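Local coordinates for replication initiation and membrane attachment protein (PDB 5WTN) that forms a tetramer, complexes with a primosomal re-initiation protein, and probably helps to load the replication machinery onto DNA during primosome assembly, at residues L43-Y46 and M47-G51; Q23-D26 and R27-T31; C72-P75 and D76-S79. All coordinates share one frame; numbering follows the deposited sequence.

Contact 1: L43-Y46 and M47-G51; sequences LALY and MTLWG
Met47 reaches back over the preceding turn of its helix to meet Leu43, Ala44 and Tyr46. Its CB touches Ala44 O at 3.4 Å. With CG beside its own backbone N (chi1 -65°), Met47 CG comes 3.2 Å from Leu43 O and borders the Leu43 side chain. The chain then bends at chi2 and again at chi3. This brings the terminal methyl to the edge of the Tyr46 ring, with Met47 CE 3.4 Å from Tyr46 CD2. The same CE also lies in the plane of the Trp50 indole, at its edge. Both rings thus meet this methyl with an edge and not a face.

On another side of the helix, Leu45 and Leu49 run alongside each other, with Leu45 CD1 4.1 Å from Leu49 CG. Ala44 O accepts two bonds from Thr48. One is the helical bond from Thr48 N, at 2.7 Å and nearly straight. The other comes from Thr48 OG1 at 3.1 Å, above the carbonyl plane. A threonine hydroxyl bonding the carbonyl four residues back is familiar within helices. Thr48 OG1 also bonds Gln35 of the second subunit. With an alanine here, that glutamine would probably lose its mate and Ala44 O would keep the backbone bond alone.

The segment is the middle of helix 40-55. Leu43, Tyr46 and Met47 pack on Leu30 of helix 24-38, Leu45 and Thr48 on helix 63-70, and Leu49 and Trp50 on Leu109 of strand 104-109. The Tyr46 hydroxyl reaches Arg110 O. Trp50 makes a cation-pi contact with Arg27 of the second subunit.

Contact 2: Q23-D26 and R27-T31; sequences QEVD and RKVLT
Glu24 and Arg27 are the charged pair of this first turn of helix 24-38. Their side chains run side by side, pointing the same way. The salt bridge is long, with Glu24 OE2 3.6 Å from Arg27 NH1, and the carboxylate and guanidinium planes are 57° apart.

Capping involves Gln23, the N-cap residue, and Asp26, three places on. Gln23 N gives an almost straight bond of 2.7 Å to Asp26 OD2, met on its anti side. This is one half of a capping box. A chi1 of -59° sets Asp26 CG opposite its carbonyl carbon, which turns the carboxylate back to the helix start.

Among the backbone bonds, Val25 O accepts from both Val29 N and Lys28 N. Leu30 N bonds Asp26 O at 2.8 Å. At the next carbonyl, Arg27 O accepts from both Thr31 N and Thr31 OG1.

The apolar pair is Val25 CG1 against Val29 CG2, 4.3 Å apart.

Lys28 NZ pairs with Glu54 of the second subunit. Glu24 and Asp26, acidic and in the first turn, probably interact favourably with the partial positive charge at the helix start, while Lys28 puts its charge into the subunit interface.

Contact 3: C72-P75 and D76-S79; sequences CGLP and DIYS
Ile77 folds back over Gly73 and Leu74 because a chi1 of -73° swings its CG1 away from its carbonyl carbon and toward the preceding turn. Ile77 CG1 then lies 3.5 Å from Gly73 O. Tyr78 is turned the other way, with CG anti to its backbone N (chi1 175°). Its CB touches Leu74 O at 3.3 Å, while its ring leads off from the first turn.

This is the start of helix 74-86, with Gly73 as N-cap. The order of helices and strands from 40-55 to 104-109 is consistent with a winged-helix domain. In such a fold, helix 74-86 would be the second helix of the helix-turn-helix, and Cys72 and Gly73 would belong to the turn.

Three backbone bonds start the helix. Ile77 N bonds Gly73 O, and Tyr78 N bonds Leu74 O at 2.7 Å. Ser79 N bonds Pro75 O at 2.9 Å. Pro75 suits this first turn, since its nitrogen has no hydrogen to give and a helix needs none there. Cys72 SG borders Asp76 CB at 4.2 Å, so the residue before the cap also touches the first turn.

Leu74 and Ile77 both pack on Met67, which ties helix 74-86 to helix 63-70. The Tyr78 hydroxyl bonds Glu7, and its side chain touches His4 and Leu8, near the N-terminus of the chain. Between the two branched side chains the closest approach is methyl to methyl, Leu74 CD2 to Ile77 CD1, at 4.1 Å.

How the contacts relate
Contact 1 lies between the other two. Its centre is 12 Å from that of contact 2 and 13 Å from that of contact 3. Contacts 2 and 3 do not touch, and their nearest atoms are about 14 Å apart. Helices 24-38 and 40-55 follow each other in the chain and meet at Leu30, where Leu30 CD1 lies 3.3 Å from Tyr46 CE2. On the other flank, Leu45 CD2 lies 3.5 Å from Ile77 O of helix 74-86. Contacts 1 and 2 both face the second subunit. Contact 2 also meets the third subunit through Gln23 and Val25, and contact 3 meets it through Tyr78. All three thus share in the tetramer interfaces.

Contact 1: L43-Y46 and M47-G51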
ATOM      1  N   LEU A  43      -3.599   6.022 -18.564  1.00  9.95           N
ATOM      2  CA  LEU A  43      -3.363   5.380 -17.280  1.00  9.10           C
ATOM      3  C   LEU A  43      -1.870   5.163 -17.046  1.00  9.34           C
ATOM      4  O   LEU A  43      -1.354   5.443 -15.942  1.00  7.87           O
ATOM      5  CB  LEU A  43      -4.127   4.060 -17.157  1.00 10.39           C
ATOM      6  CG  LEU A  43      -3.957   3.324 -15.812  1.00 11.55           C
ATOM      7  CD1 LEU A  43      -4.784   3.968 -14.715  1.00 10.84           C
ATOM      8  CD2 LEU A  43      -4.278   1.852 -15.903  1.00 13.14           C
ATOM      9  N   ALA A  44      -1.168   4.684 -18.071  1.00  8.39           N
ATOM     10  CA  ALA A  44       0.258   4.426 -17.899  1.00  7.29           C
ATOM     11  C   ALA A  44       1.036   5.718 -17.660  1.00  7.86           C
ATOM     12  O   ALA A  44       1.938   5.743 -16.823  1.00  8.38           O
ATOM     13  CB  ALA A  44       0.819   3.676 -19.043  1.00  8.53           C
ATOM     14  N   LEU A  45       0.704   6.785 -18.381  1.00  5.74           N
ATOM     15  CA  LEU A  45       1.382   8.039 -18.145  1.00  6.41           C
ATOM     16  C   LEU A  45       1.202   8.497 -16.694  1.00  8.86           C
ATOM     17  O   LEU A  45       2.107   9.092 -16.098  1.00  8.49           O
ATOM     18  CB  LEU A  45       0.865   9.109 -19.100  1.00  7.32           C
ATOM     19  CG  LEU A  45       1.392  10.537 -18.927  1.00  5.73           C
ATOM     20  CD1 LEU A  45       2.897  10.609 -19.016  1.00  6.11           C
ATOM     21  CD2 LEU A  45       0.782  11.426 -19.959  1.00  7.78           C
ATOM     22  N   TYR A  46       0.025   8.236 -16.132  1.00  8.70           N
ATOM     23  CA  TYR A  46      -0.261   8.681 -14.787  1.00  8.15           C
ATOM     24  C   TYR A  46       0.570   7.840 -13.818  1.00  8.55           C
ATOM     25  O   TYR A  46       1.135   8.352 -12.848  1.00  7.41           O
ATOM     26  CB  TYR A  46      -1.758   8.555 -14.500  1.00  7.98           C
ATOM     27  CG  TYR A  46      -2.170   9.087 -13.147  1.00  8.10           C
ATOM     28  CD1 TYR A  46      -2.485  10.423 -12.979  1.00  7.77           C
ATOM     29  CD2 TYR A  46      -2.239   8.257 -12.036  1.00  8.61           C
ATOM     30  CE1 TYR A  46      -2.859  10.929 -11.744  1.00  9.75           C
ATOM     31  CE2 TYR A  46      -2.609   8.757 -10.778  1.00 10.38           C
ATOM     32  CZ  TYR A  46      -2.928  10.094 -10.642  1.00 11.76           C
ATOM     33  OH  TYR A  46      -3.304  10.622  -9.419  1.00 11.54           O
ATOM     34  N   MET A  47       0.655   6.545 -14.105  1.00  7.45           N
ATOM     35  CA  MET A  47       1.482   5.640 -13.318  1.00  7.77           C
ATOM     36  C   MET A  47       2.941   6.079 -13.384  1.00  9.37           C
ATOM     37  O   MET A  47       3.611   6.194 -12.358  1.00  8.42           O
ATOM     38  CB  MET A  47       1.339   4.204 -13.823  1.00  7.42           C
ATOM     39  CG  MET A  47      -0.051   3.616 -13.637  1.00 12.24           C
ATOM     40  SD  MET A  47      -0.503   3.432 -11.901  1.00  8.33           S
ATOM     41  CE  MET A  47      -1.224   5.037 -11.567  1.00 11.35           C
ATOM     42  N   THR A  48       3.425   6.326 -14.597  1.00  8.76           N
ATOM     43  CA  THR A  48       4.776   6.805 -14.788  1.00  8.37           C
ATOM     44  C   THR A  48       5.025   8.137 -14.044  1.00  8.73           C
ATOM     45  O   THR A  48       6.045   8.294 -13.370  1.00  9.55           O
ATOM     46  CB  THR A  48       5.141   6.856 -16.296  1.00  7.84           C
ATOM     47  OG1 THR A  48       5.006   5.540 -16.857  1.00  8.22           O
ATOM     48  CG2 THR A  48       6.559   7.337 -16.500  1.00  6.70           C
ATOM     49  N   LEU A  49       4.092   9.078 -14.117  1.00  7.26           N
ATOM     50  CA  LEU A  49       4.259  10.326 -13.373  1.00  8.53           C
ATOM     51  C   LEU A  49       4.365  10.136 -11.846  1.00  9.11           C
ATOM     52  O   LEU A  49       5.194  10.739 -11.179  1.00  9.10           O
ATOM     53  CB  LEU A  49       3.135  11.283 -13.721  1.00  8.58           C
ATOM     54  CG  LEU A  49       3.320  11.904 -15.097  1.00  8.15           C
ATOM     55  CD1 LEU A  49       2.217  12.900 -15.420  1.00  7.21           C
ATOM     56  CD2 LEU A  49       4.684  12.564 -15.143  1.00  7.11           C
ATOM     57  N   TRP A  50       3.523   9.263 -11.317  1.00 12.05           N
ATOM     58  CA  TRP A  50       3.524   8.867  -9.910  1.00 12.89           C
ATOM     59  C   TRP A  50       4.850   8.217  -9.531  1.00 12.05           C
ATOM     60  O   TRP A  50       5.422   8.548  -8.496  1.00 12.53           O
ATOM     61  CB  TRP A  50       2.329   7.934  -9.677  1.00 13.88           C
ATOM     62  CG  TRP A  50       2.163   7.281  -8.310  1.00 25.07           C
ATOM     63  CD1 TRP A  50       2.911   7.488  -7.182  1.00 28.40           C
ATOM     64  CD2 TRP A  50       1.151   6.314  -7.944  1.00 29.90           C
ATOM     65  NE1 TRP A  50       2.430   6.708  -6.145  1.00 33.82           N
ATOM     66  CE2 TRP A  50       1.356   5.978  -6.592  1.00 33.61           C
ATOM     67  CE3 TRP A  50       0.092   5.708  -8.634  1.00 26.33           C
ATOM     68  CZ2 TRP A  50       0.541   5.048  -5.918  1.00 38.66           C
ATOM     69  CZ3 TRP A  50      -0.717   4.791  -7.969  1.00 30.64           C
ATOM     70  CH2 TRP A  50      -0.489   4.469  -6.625  1.00 34.83           C
ATOM     71  N   GLY A  51       5.338   7.306 -10.371  1.00 10.39           N
ATOM     72  CA  GLY A  51       6.644   6.717 -10.166  1.00  9.30           C
ATOM     73  C   GLY A  51       7.734   7.769 -10.236  1.00 13.51           C
ATOM     74  O   GLY A  51       8.677   7.757  -9.436  1.00 12.97           O
TER

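Contact 2: Q23-D26 and R27-T31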
ATOM      1  N   GLN A  23      -2.466   6.474  -3.110  1.00 36.07           N
ATOM      2  CA  GLN A  23      -2.444   5.166  -2.436  1.00 34.76           C
ATOM      3  C   GLN A  23      -3.167   4.041  -3.179  1.00 34.18           C
ATOM      4  O   GLN A  23      -3.882   4.275  -4.146  1.00 30.62           O
ATOM      5  CB  GLN A  23      -3.040   5.288  -1.041  1.00 31.88           C
ATOM      6  CG  GLN A  23      -2.062   5.701   0.018  1.00 37.54           C
ATOM      7  CD  GLN A  23      -2.503   6.964   0.724  1.00 46.43           C
ATOM      8  OE1 GLN A  23      -3.248   6.928   1.728  1.00 45.53           O
ATOM      9  NE2 GLN A  23      -2.059   8.106   0.197  1.00 47.64           N
ATOM     10  N   GLU A  24      -2.964   2.819  -2.698  1.00 36.72           N
ATOM     11  CA  GLU A  24      -3.564   1.633  -3.294  1.00 40.43           C
ATOM     12  C   GLU A  24      -4.972   1.901  -3.812  1.00 35.58           C
ATOM     13  O   GLU A  24      -5.249   1.711  -4.997  1.00 35.54           O
ATOM     14  CB  GLU A  24      -3.587   0.481  -2.287  1.00 51.02           C
ATOM     15  CG  GLU A  24      -3.839  -0.882  -2.910  1.00 52.99           C
ATOM     16  CD  GLU A  24      -2.887  -1.944  -2.395  1.00 55.46           C
ATOM     17  OE1 GLU A  24      -2.126  -1.653  -1.448  1.00 52.39           O
ATOM     18  OE2 GLU A  24      -2.899  -3.069  -2.938  1.00 53.66           O
ATOM     19  N   VAL A  25      -5.862   2.335  -2.926  1.00 35.33           N
ATOM     20  CA  VAL A  25      -7.259   2.568  -3.323  1.00 33.70           C
ATOM     21  C   VAL A  25      -7.354   3.395  -4.606  1.00 30.90           C
ATOM     22  O   VAL A  25      -8.051   2.997  -5.550  1.00 30.91           O
ATOM     23  CB  VAL A  25      -8.078   3.270  -2.235  1.00 33.93           C
ATOM     24  CG1 VAL A  25      -9.461   3.699  -2.773  1.00 25.97           C
ATOM     25  CG2 VAL A  25      -8.221   2.368  -1.037  1.00 36.51           C
ATOM     26  N   ASP A  26      -6.657   4.534  -4.636  1.00 28.72           N
ATOM     27  CA  ASP A  26      -6.552   5.349  -5.843  1.00 23.79           C
ATOM     28  C   ASP A  26      -6.191   4.510  -7.066  1.00 19.87           C
ATOM     29  O   ASP A  26      -6.720   4.724  -8.149  1.00 17.83           O
ATOM     30  CB  ASP A  26      -5.478   6.421  -5.672  1.00 24.08           C
ATOM     31  CG  ASP A  26      -5.742   7.339  -4.505  1.00 22.77           C
ATOM     32  OD1 ASP A  26      -6.899   7.783  -4.332  1.00 20.79           O
ATOM     33  OD2 ASP A  26      -4.779   7.626  -3.764  1.00 24.62           O
ATOM     34  N   ARG A  27      -5.299   3.546  -6.890  1.00 20.18           N
ATOM     35  CA  ARG A  27      -4.838   2.754  -8.023  1.00 22.88           C
ATOM     36  C   ARG A  27      -5.952   1.927  -8.643  1.00 20.33           C
ATOM     37  O   ARG A  27      -5.934   1.645  -9.840  1.00 18.80           O
ATOM     38  CB  ARG A  27      -3.691   1.827  -7.628  1.00 27.25           C
ATOM     39  CG  ARG A  27      -2.980   1.216  -8.819  1.00 26.36           C
ATOM     40  CD  ARG A  27      -2.377  -0.109  -8.451  1.00 31.73           C
ATOM     41  NE  ARG A  27      -3.435  -1.093  -8.324  1.00 35.23           N
ATOM     42  CZ  ARG A  27      -3.503  -2.008  -7.371  1.00 36.26           C
ATOM     43  NH1 ARG A  27      -2.571  -2.067  -6.431  1.00 35.65           N
ATOM     44  NH2 ARG A  27      -4.524  -2.850  -7.363  1.00 35.23           N
ATOM     45  N   LYS A  28      -6.908   1.514  -7.817  1.00 21.01           N
ATOM     46  CA  LYS A  28      -8.033   0.718  -8.290  1.00 19.47           C
ATOM     47  C   LYS A  28      -9.047   1.621  -8.978  1.00 15.41           C
ATOM     48  O   LYS A  28      -9.591   1.282 -10.028  1.00 14.26           O
ATOM     49  CB  LYS A  28      -8.692  -0.027  -7.129  1.00 25.99           C
ATOM     50  CG  LYS A  28      -7.717  -0.802  -6.257  1.00 27.86           C
ATOM     51  CD  LYS A  28      -8.432  -1.865  -5.439  1.00 33.11           C
ATOM     52  CE  LYS A  28      -7.631  -2.244  -4.205  1.00 40.19           C
ATOM     53  NZ  LYS A  28      -8.333  -3.264  -3.377  1.00 39.99           N
ATOM     54  N   VAL A  29      -9.291   2.777  -8.372  1.00 14.25           N
ATOM     55  CA  VAL A  29     -10.190   3.772  -8.937  1.00 14.45           C
ATOM     56  C   VAL A  29      -9.666   4.191 -10.302  1.00 14.79           C
ATOM     57  O   VAL A  29     -10.433   4.378 -11.246  1.00 13.28           O
ATOM     58  CB  VAL A  29     -10.307   5.012  -8.033  1.00 14.29           C
ATOM     59  CG1 VAL A  29     -11.072   6.118  -8.746  1.00 12.11           C
ATOM     60  CG2 VAL A  29     -10.981   4.649  -6.719  1.00 14.75           C
ATOM     61  N   LEU A  30      -8.348   4.331 -10.396  1.00 13.56           N
ATOM     62  CA  LEU A  30      -7.707   4.639 -11.659  1.00 11.95           C
ATOM     63  C   LEU A  30      -7.903   3.541 -12.675  1.00 11.73           C
ATOM     64  O   LEU A  30      -8.220   3.793 -13.829  1.00 10.67           O
ATOM     65  CB  LEU A  30      -6.224   4.856 -11.455  1.00 13.22           C
ATOM     66  CG  LEU A  30      -5.902   6.239 -10.905  1.00 14.69           C
ATOM     67  CD1 LEU A  30      -4.526   6.176 -10.271  1.00 13.41           C
ATOM     68  CD2 LEU A  30      -5.975   7.300 -11.989  1.00 10.00           C
ATOM     69  N   THR A  31      -7.727   2.310 -12.245  1.00 12.65           N
ATOM     70  CA  THR A  31      -7.801   1.223 -13.185  1.00 12.66           C
ATOM     71  C   THR A  31      -9.222   0.888 -13.571  1.00 13.88           C
ATOM     72  O   THR A  31      -9.461   0.520 -14.721  1.00 14.78           O
ATOM     73  CB  THR A  31      -7.132  -0.014 -12.647  1.00 12.56           C
ATOM     74  OG1 THR A  31      -5.865   0.349 -12.087  1.00 13.91           O
ATOM     75  CG2 THR A  31      -6.930  -1.024 -13.765  1.00 15.32           C
TER

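Contact 3: C72-P75 and D76-S79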
ATOM      1  N   CYS A  72       7.635   5.408 -25.539  1.00 16.08           N
ATOM      2  CA  CYS A  72       6.771   6.059 -26.532  1.00 16.00           C
ATOM      3  C   CYS A  72       7.315   7.420 -27.000  1.00 15.46           C
ATOM      4  O   CYS A  72       8.290   7.943 -26.454  1.00 17.57           O
ATOM      5  CB  CYS A  72       5.326   6.218 -26.016  1.00 17.15           C
ATOM      6  SG  CYS A  72       4.104   5.393 -27.125  1.00 41.65           S
ATOM      7  N   GLY A  73       6.656   8.010 -27.987  1.00 14.03           N
ATOM      8  CA  GLY A  73       7.040   9.323 -28.448  1.00 12.02           C
ATOM      9  C   GLY A  73       6.297  10.454 -27.769  1.00 15.11           C
ATOM     10  O   GLY A  73       5.322  10.207 -27.070  1.00 15.42           O
ATOM     11  N   LEU A  74       6.762  11.689 -27.980  1.00 16.67           N
ATOM     12  CA  LEU A  74       6.100  12.892 -27.476  1.00 15.18           C
ATOM     13  C   LEU A  74       4.626  13.083 -27.875  1.00 18.35           C
ATOM     14  O   LEU A  74       3.809  13.421 -27.017  1.00 16.59           O
ATOM     15  CB  LEU A  74       6.879  14.143 -27.855  1.00 15.82           C
ATOM     16  CG  LEU A  74       7.982  14.588 -26.901  1.00 17.68           C
ATOM     17  CD1 LEU A  74       8.258  16.076 -27.062  1.00 17.74           C
ATOM     18  CD2 LEU A  74       7.627  14.266 -25.470  1.00 16.70           C
ATOM     19  N   PRO A  75       4.281  12.890 -29.170  1.00 20.10           N
ATOM     20  CA  PRO A  75       2.893  13.144 -29.567  1.00 18.84           C
ATOM     21  C   PRO A  75       1.904  12.394 -28.716  1.00 17.04           C
ATOM     22  O   PRO A  75       0.912  12.953 -28.264  1.00 18.53           O
ATOM     23  CB  PRO A  75       2.849  12.601 -30.990  1.00 18.36           C
ATOM     24  CG  PRO A  75       4.179  12.874 -31.499  1.00 18.84           C
ATOM     25  CD  PRO A  75       5.114  12.590 -30.348  1.00 19.09           C
ATOM     26  N   ASP A  76       2.186  11.125 -28.494  1.00 17.98           N
ATOM     27  CA  ASP A  76       1.354  10.321 -27.632  1.00 17.88           C
ATOM     28  C   ASP A  76       1.394  10.805 -26.186  1.00 20.06           C
ATOM     29  O   ASP A  76       0.343  11.120 -25.602  1.00 21.85           O
ATOM     30  CB  ASP A  76       1.784   8.885 -27.746  1.00 21.74           C
ATOM     31  CG  ASP A  76       1.660   8.381 -29.165  1.00 28.88           C
ATOM     32  OD1 ASP A  76       2.662   8.492 -29.920  1.00 34.84           O
ATOM     33  OD2 ASP A  76       0.557   7.920 -29.528  1.00 23.84           O
ATOM     34  N   ILE A  77       2.586  10.913 -25.613  1.00 17.00           N
ATOM     35  CA  ILE A  77       2.685  11.454 -24.263  1.00 16.62           C
ATOM     36  C   ILE A  77       1.866  12.727 -24.137  1.00 18.27           C
ATOM     37  O   ILE A  77       1.162  12.904 -23.145  1.00 22.54           O
ATOM     38  CB  ILE A  77       4.117  11.819 -23.870  1.00 14.86           C
ATOM     39  CG1 ILE A  77       4.938  10.572 -23.619  1.00 15.12           C
ATOM     40  CG2 ILE A  77       4.131  12.655 -22.618  1.00 11.91           C
ATOM     41  CD1 ILE A  77       6.393  10.915 -23.407  1.00 18.23           C
ATOM     42  N   TYR A  78       1.930  13.596 -25.146  1.00 17.02           N
ATOM     43  CA  TYR A  78       1.296  14.909 -25.049  1.00 15.34           C
ATOM     44  C   TYR A  78      -0.206  14.756 -25.096  1.00 15.57           C
ATOM     45  O   TYR A  78      -0.933  15.423 -24.378  1.00 13.90           O
ATOM     46  CB  TYR A  78       1.746  15.822 -26.188  1.00 14.97           C
ATOM     47  CG  TYR A  78       1.035  17.151 -26.224  1.00 13.49           C
ATOM     48  CD1 TYR A  78       1.459  18.199 -25.426  1.00 14.44           C
ATOM     49  CD2 TYR A  78      -0.053  17.364 -27.062  1.00 13.10           C
ATOM     50  CE1 TYR A  78       0.817  19.422 -25.450  1.00 14.51           C
ATOM     51  CE2 TYR A  78      -0.700  18.580 -27.089  1.00 12.19           C
ATOM     52  CZ  TYR A  78      -0.256  19.604 -26.279  1.00 13.64           C
ATOM     53  OH  TYR A  78      -0.877  20.824 -26.289  1.00 20.63           O
ATOM     54  N   SER A  79      -0.668  13.881 -25.965  1.00 16.50           N
ATOM     55  CA  SER A  79      -2.080  13.740 -26.159  1.00 16.39           C
ATOM     56  C   SER A  79      -2.676  13.283 -24.848  1.00 18.72           C
ATOM     57  O   SER A  79      -3.659  13.842 -24.361  1.00 16.30           O
ATOM     58  CB  SER A  79      -2.324  12.701 -27.227  1.00 16.97           C
ATOM     59  OG  SER A  79      -3.551  12.980 -27.847  1.00 31.26           O
TER